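Local coordinates for protein CD180 antigen (PDB 3T6Q) that may cooperate with MD-1 and TLR4 in the innate immune response of B cells to bacterial lipopolysaccharide, and leads to NF-kappa-B activation, at residues A[258-263]-A[282-287]. Residues are numbered along the deposited sequence; the frame is centred on the assembly and turned at random.
Sequences SINLQK and ELDLTA
The flat amide of Asn260 and the carboxylate of Asp284 lie side by side and point the same way, their planes 31° apart. Asn260 ND2 lies 3.3 Å from Asp284 CG and 3.4 Å from its OD2, at an angle too poor for a hydrogen bond. On the neighbouring strands, the side chain of Asn260 touches Trp231 of strand 226-231 and that of Asp284 touches Val307 of strand 305-307. Both CG atoms stand anti to their backbone N (chi1 -176° and -167°). Each side chain makes an Asx turn. Asn260 OD1 accepts from Gln262 N at 2.9 Å. Asp284 OD1 is gripped twice, by Thr286 N and, on its syn lone pair, by Thr286 OG1 at 2.6 Å. These bonds probably fix the carboxylate's rotation. Parallel backbone bonds join the segments, including Leu261 N to Asp284 O at 2.9 Å. On the other face, Ile259 CG2 meets Leu283 CD1 at 3.8 Å, and Leu261 CB meets Leu285 CD2; all four side chains are buried. Further on, one water links Lys263 NZ to Ala287 O. The lysine also forms a salt bridge with Glu236, and the chain of another protein packs on Gln262, Lys263, Thr286 and Ala287. Parallel strands from successive turns, with leucines facing inward, are characteristic of the leucine-rich repeat solenoid, here LRR 8 against LRR 9 of a Toll-like receptor family ectodomain.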
# COMPACT_ATOMS: atom_id res chain seq x y z
N SER A 258 21.93 23.50 -10.27
CA SER A 258 21.47 23.87 -8.93
C SER A 258 21.34 22.63 -8.11
O SER A 258 20.77 21.63 -8.59
CB SER A 258 20.13 24.63 -9.02
OG SER A 258 19.58 24.87 -7.73
N ILE A 259 21.84 22.67 -6.88
CA ILE A 259 21.77 21.49 -6.02
C ILE A 259 21.29 21.89 -4.64
O ILE A 259 21.68 22.96 -4.11
CB ILE A 259 23.12 20.72 -5.95
CG1 ILE A 259 23.00 19.45 -5.11
CG2 ILE A 259 24.24 21.60 -5.44
CD1 ILE A 259 24.20 18.50 -5.32
N ASN A 260 20.46 21.01 -4.05
CA ASN A 260 19.96 21.27 -2.69
C ASN A 260 20.45 20.12 -1.82
O ASN A 260 20.30 18.93 -2.20
CB ASN A 260 18.40 21.34 -2.71
CG ASN A 260 17.83 21.70 -1.33
OD1 ASN A 260 18.01 20.95 -0.38
ND2 ASN A 260 17.15 22.80 -1.24
N LEU A 261 21.06 20.44 -0.68
CA LEU A 261 21.54 19.45 0.24
C LEU A 261 21.00 19.70 1.66
O LEU A 261 21.68 19.44 2.66
CB LEU A 261 23.10 19.49 0.25
CG LEU A 261 23.70 18.86 -1.03
CD1 LEU A 261 25.15 19.27 -1.31
CD2 LEU A 261 23.56 17.32 -0.97
N GLN A 262 19.78 20.22 1.76
CA GLN A 262 19.29 20.62 3.08
C GLN A 262 19.30 19.47 4.12
O GLN A 262 19.09 18.29 3.77
CB GLN A 262 17.88 21.22 2.95
CG GLN A 262 16.79 20.18 2.57
CD GLN A 262 15.41 20.58 3.11
OE1 GLN A 262 14.99 21.71 2.97
NE2 GLN A 262 14.71 19.64 3.73
N LYS A 263 19.55 19.85 5.38
CA LYS A 263 19.37 18.99 6.57
C LYS A 263 20.37 17.86 6.68
O LYS A 263 20.30 17.09 7.62
CB LYS A 263 17.93 18.47 6.70
CG LYS A 263 16.93 19.60 6.92
CD LYS A 263 15.71 19.13 7.70
CE LYS A 263 14.89 20.34 8.16
NZ LYS A 263 15.40 20.93 9.43
N GLU A 282 24.00 27.29 -8.31
CA GLU A 282 23.22 27.54 -7.11
C GLU A 282 23.44 26.39 -6.15
O GLU A 282 23.43 25.21 -6.57
CB GLU A 282 21.72 27.57 -7.39
CG GLU A 282 21.32 28.48 -8.53
CD GLU A 282 19.82 28.74 -8.52
OE1 GLU A 282 19.10 28.34 -7.53
OE2 GLU A 282 19.37 29.35 -9.53
N LEU A 283 23.67 26.74 -4.88
CA LEU A 283 23.91 25.71 -3.85
C LEU A 283 23.04 26.04 -2.62
O LEU A 283 23.06 27.18 -2.10
CB LEU A 283 25.40 25.63 -3.47
CG LEU A 283 25.79 24.90 -2.18
CD1 LEU A 283 25.47 23.41 -2.38
CD2 LEU A 283 27.27 25.13 -1.99
N ASP A 284 22.29 25.06 -2.18
CA ASP A 284 21.39 25.27 -1.02
C ASP A 284 21.82 24.39 0.16
O ASP A 284 21.70 23.16 0.11
CB ASP A 284 19.93 24.94 -1.41
CG ASP A 284 18.93 25.44 -0.37
OD1 ASP A 284 19.18 25.27 0.87
OD2 ASP A 284 17.92 26.06 -0.79
N LEU A 285 22.26 25.03 1.24
CA LEU A 285 22.71 24.31 2.45
C LEU A 285 21.82 24.63 3.67
O LEU A 285 22.32 24.76 4.79
CB LEU A 285 24.17 24.64 2.72
CG LEU A 285 25.16 24.18 1.61
CD1 LEU A 285 26.54 24.80 1.84
CD2 LEU A 285 25.28 22.65 1.58
N THR A 286 20.52 24.78 3.41
CA THR A 286 19.53 25.09 4.45
C THR A 286 19.59 24.08 5.60
O THR A 286 19.56 22.85 5.36
CB THR A 286 18.11 25.11 3.87
OG1 THR A 286 17.99 26.19 2.94
CG2 THR A 286 17.06 25.34 5.03
N ALA A 287 19.72 24.59 6.81
CA ALA A 287 19.61 23.76 8.04
C ALA A 287 20.60 22.58 8.06
O ALA A 287 20.20 21.46 8.39
CB ALA A 287 18.17 23.26 8.20
O HOH W 1 18.30 20.38 10.21